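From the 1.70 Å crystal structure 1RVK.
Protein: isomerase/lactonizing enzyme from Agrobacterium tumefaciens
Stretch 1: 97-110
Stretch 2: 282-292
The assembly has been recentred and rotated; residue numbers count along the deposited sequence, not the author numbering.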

# COMPACT_ATOMS: atom_id res chain seq x y z
N THR A 97 6.62 13.32 9.00
CA THR A 97 6.53 12.67 7.69
C THR A 97 5.14 12.40 7.16
O THR A 97 4.15 12.50 7.89
CB THR A 97 7.27 11.34 7.74
OG1 THR A 97 6.55 10.44 8.60
CG2 THR A 97 8.68 11.53 8.29
N ASP A 98 5.06 12.07 5.87
CA ASP A 98 3.78 11.75 5.25
C ASP A 98 3.20 10.53 5.96
O ASP A 98 1.98 10.37 6.06
CB ASP A 98 3.92 11.44 3.76
CG ASP A 98 4.35 12.64 2.94
OD1 ASP A 98 4.16 13.79 3.41
OD2 ASP A 98 4.85 12.44 1.81
N ARG A 99 4.08 9.67 6.46
CA ARG A 99 3.64 8.48 7.18
C ARG A 99 2.89 8.87 8.45
O ARG A 99 1.89 8.24 8.80
CB ARG A 99 4.83 7.58 7.53
CG ARG A 99 5.38 6.77 6.35
CD ARG A 99 4.31 5.86 5.76
NE ARG A 99 3.95 4.74 6.65
CZ ARG A 99 4.69 3.66 6.82
NH1 ARG A 99 4.29 2.70 7.65
NH2 ARG A 99 5.84 3.52 6.17
N THR A 100 3.37 9.90 9.15
CA THR A 100 2.68 10.34 10.36
C THR A 100 1.33 10.95 9.98
O THR A 100 0.32 10.72 10.65
CB THR A 100 3.52 11.39 11.14
OG1 THR A 100 4.73 10.78 11.61
CG2 THR A 100 2.74 11.90 12.34
N LEU A 101 1.31 11.73 8.91
CA LEU A 101 0.07 12.34 8.45
C LEU A 101 -0.96 11.26 8.11
O LEU A 101 -2.14 11.39 8.41
CB LEU A 101 0.33 13.19 7.20
CG LEU A 101 0.79 14.65 7.34
CD1 LEU A 101 -0.41 15.49 7.71
CD2 LEU A 101 1.90 14.78 8.37
N ALA A 102 -0.50 10.18 7.48
CA ALA A 102 -1.38 9.09 7.08
C ALA A 102 -2.08 8.40 8.25
O ALA A 102 -3.29 8.16 8.19
CB ALA A 102 -0.61 8.06 6.27
N VAL A 103 -1.33 8.08 9.30
CA VAL A 103 -1.92 7.40 10.44
C VAL A 103 -2.92 8.28 11.17
O VAL A 103 -3.98 7.81 11.59
CB VAL A 103 -0.84 6.94 11.44
CG1 VAL A 103 -1.44 5.96 12.45
CG2 VAL A 103 0.31 6.28 10.70
N VAL A 104 -2.60 9.56 11.31
CA VAL A 104 -3.50 10.49 11.99
C VAL A 104 -4.79 10.66 11.19
O VAL A 104 -5.88 10.62 11.75
CB VAL A 104 -2.83 11.86 12.18
CG1 VAL A 104 -3.83 12.84 12.78
CG2 VAL A 104 -1.62 11.73 13.08
N ASP A 105 -4.65 10.85 9.88
CA ASP A 105 -5.81 11.03 9.01
C ASP A 105 -6.68 9.77 9.05
O ASP A 105 -7.90 9.85 9.09
CB ASP A 105 -5.35 11.30 7.57
CG ASP A 105 -6.50 11.60 6.62
OD1 ASP A 105 -7.15 12.65 6.77
OD2 ASP A 105 -6.75 10.77 5.72
N CYS A 106 -6.04 8.60 9.04
CA CYS A 106 -6.79 7.35 9.07
C CYS A 106 -7.56 7.18 10.38
O CYS A 106 -8.71 6.76 10.38
CB CYS A 106 -5.86 6.15 8.85
SG CYS A 106 -5.37 5.95 7.12
N ALA A 107 -6.92 7.51 11.50
CA ALA A 107 -7.58 7.42 12.80
C ALA A 107 -8.78 8.37 12.85
O ALA A 107 -9.80 8.06 13.45
CB ALA A 107 -6.59 7.76 13.92
N LEU A 108 -8.64 9.53 12.21
CA LEU A 108 -9.73 10.50 12.19
C LEU A 108 -10.91 9.97 11.38
O LEU A 108 -12.07 10.17 11.74
CB LEU A 108 -9.25 11.83 11.60
CG LEU A 108 -8.95 13.01 12.54
CD1 LEU A 108 -8.70 12.55 13.96
CD2 LEU A 108 -7.77 13.79 11.99
N TRP A 109 -10.62 9.29 10.27
CA TRP A 109 -11.68 8.71 9.45
C TRP A 109 -12.35 7.58 10.22
O TRP A 109 -13.58 7.43 10.19
CB TRP A 109 -11.12 8.18 8.13
CG TRP A 109 -11.07 9.19 7.03
CD1 TRP A 109 -9.96 9.82 6.55
CD2 TRP A 109 -12.18 9.67 6.26
NE1 TRP A 109 -10.31 10.66 5.52
CE2 TRP A 109 -11.67 10.59 5.32
CE3 TRP A 109 -13.56 9.41 6.28
CZ2 TRP A 109 -12.49 11.25 4.40
CZ3 TRP A 109 -14.37 10.07 5.36
CH2 TRP A 109 -13.83 10.98 4.44
N ASP A 110 -11.55 6.76 10.90
CA ASP A 110 -12.10 5.65 11.67
C ASP A 110 -12.99 6.18 12.79
O ASP A 110 -14.04 5.61 13.08
CB ASP A 110 -10.97 4.79 12.26
CG ASP A 110 -11.48 3.51 12.90
OD1 ASP A 110 -12.15 2.73 12.20
OD2 ASP A 110 -11.20 3.28 14.10
N GLY A 282 -1.33 5.94 -2.77
CA GLY A 282 -1.39 5.00 -1.67
C GLY A 282 -1.58 5.81 -0.41
O GLY A 282 -1.00 6.89 -0.30
N VAL A 283 -2.38 5.32 0.52
CA VAL A 283 -2.61 6.06 1.76
C VAL A 283 -1.30 6.41 2.46
O VAL A 283 -1.11 7.55 2.90
CB VAL A 283 -3.52 5.27 2.71
CG1 VAL A 283 -3.61 5.96 4.06
CG2 VAL A 283 -4.91 5.15 2.09
N ASN A 284 -0.39 5.45 2.58
CA ASN A 284 0.88 5.72 3.24
C ASN A 284 1.80 6.60 2.40
O ASN A 284 2.66 7.30 2.94
CB ASN A 284 1.61 4.42 3.58
CG ASN A 284 1.09 3.78 4.84
OD1 ASN A 284 0.32 4.39 5.58
ND2 ASN A 284 1.52 2.55 5.10
N ASP A 285 1.63 6.56 1.09
CA ASP A 285 2.48 7.32 0.20
C ASP A 285 2.14 8.80 0.06
O ASP A 285 3.03 9.62 -0.17
CB ASP A 285 2.49 6.67 -1.18
CG ASP A 285 2.92 5.22 -1.13
OD1 ASP A 285 4.08 4.95 -0.76
OD2 ASP A 285 2.08 4.35 -1.44
N VAL A 286 0.87 9.15 0.19
CA VAL A 286 0.49 10.55 0.03
C VAL A 286 -0.01 11.22 1.30
O VAL A 286 -0.49 12.35 1.26
CB VAL A 286 -0.56 10.72 -1.08
CG1 VAL A 286 -0.01 10.16 -2.39
CG2 VAL A 286 -1.86 10.03 -0.70
N GLY A 287 0.09 10.52 2.43
CA GLY A 287 -0.31 11.12 3.69
C GLY A 287 -1.72 10.91 4.19
O GLY A 287 -2.24 11.76 4.93
N GLY A 288 -2.37 9.82 3.81
CA GLY A 288 -3.71 9.56 4.30
C GLY A 288 -4.79 9.31 3.28
O GLY A 288 -4.58 9.40 2.07
N ILE A 289 -5.97 8.97 3.78
CA ILE A 289 -7.13 8.71 2.94
C ILE A 289 -7.57 10.00 2.25
O ILE A 289 -7.91 9.99 1.07
CB ILE A 289 -8.30 8.14 3.80
CG1 ILE A 289 -7.95 6.71 4.24
CG2 ILE A 289 -9.60 8.13 3.01
CD1 ILE A 289 -8.90 6.14 5.27
N THR A 290 -7.55 11.11 2.98
CA THR A 290 -7.96 12.39 2.41
C THR A 290 -7.16 12.73 1.14
O THR A 290 -7.75 12.94 0.08
CB THR A 290 -7.84 13.51 3.45
OG1 THR A 290 -8.63 13.16 4.60
CG2 THR A 290 -8.35 14.83 2.88
N PRO A 291 -5.82 12.77 1.22
CA PRO A 291 -5.07 13.09 -0.01
C PRO A 291 -5.13 11.97 -1.05
O PRO A 291 -4.99 12.23 -2.25
CB PRO A 291 -3.65 13.35 0.51
CG PRO A 291 -3.58 12.53 1.77
CD PRO A 291 -4.93 12.77 2.39
N ALA A 292 -5.34 10.73 -0.61
CA ALA A 292 -5.43 9.62 -1.56
C ALA A 292 -6.67 9.84 -2.43
O ALA A 292 -6.64 9.65 -3.65
CB ALA A 292 -5.53 8.29 -0.82
O HOH W 1 5.89 10.17 1.22
O HOH W 2 3.85 12.01 -1.15
O HOH W 3 1.15 1.81 8.14

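The helix of 98-110 meets the second stretch backbone to backbone: the CA atoms of Ala102 and Gly288 lie only 3.7 Å apart. Small residues lie at this point. Gly287 and Gly288 both have positive phi (93° and 126°), and at their backbone angles a CB would be jammed against the preceding carbonyl oxygen. At Gly288 there is a second reason for glycine, since an ideal CB would lie 2.7 Å from Asp105 OD2, a clash. Ala102 supplies just a methyl group on its side, directed toward the second stretch, where CB rests 3.4 Å from Val283 O.

So close an approach brings CA hydrogens within reach of carbonyl oxygens. Gly287 CA lies 3.4 Å from Asp98 O, with an angle of 155° at the hydrogen, and Ala102 CA lies 3.5 Å from Gly287 O at a less linear 133°. Such contacts are individually feeble; here they accompany the close packing of the two main chains.

One turn further along, Asp105 meets the start of the helix that begins after Gly288. Its carboxylate spans two groups of one residue: Thr290 OG1 donates to Asp105 OD1 at 2.7 Å, and Thr290 N donates to Asp105 OD2 at 2.9 Å with a nearly straight angle of 173°. Amides in a helix's first turn lack acceptors within their own helix, so an aspartate from a neighbouring helix suits this place well. Threonine is equally apt, because its hydroxyl can accept while it donates: Trp109 NE1 donates to Thr290 OG1 at 3.1 Å, near the plane of the indole. Over one face of that ring lies Ile289, whose CG2 is 3.9 Å from the centroid of the five-membered ring, a CH-pi contact. Tryptophan thus offers a polar edge to Thr290 and an apolar face to Ile289.

Between these features Cys106 SG packs against two aliphatic side chains, 3.5 Å from Val283 CG1 and 3.9 Å from Ile289 CG1; a short, polarizable thiol suits such a place.

At the beginning of the helix the contact becomes more watery. Asp98 OD2 and Asp285 O, both acceptors, stand 3.9 Å apart and cannot bond directly; water 1 and water 2 each lie within hydrogen-bonding reach of both and can link them. The CA-to-CB bond of Arg99 points away, yet its long side chain returns to lay one guanidinium face against Asn284 ND2. Both groups are donors, and water 3 accepts from Arg99 NH1 at 3.3 Å and from Asn284 ND2 at 3.2 Å.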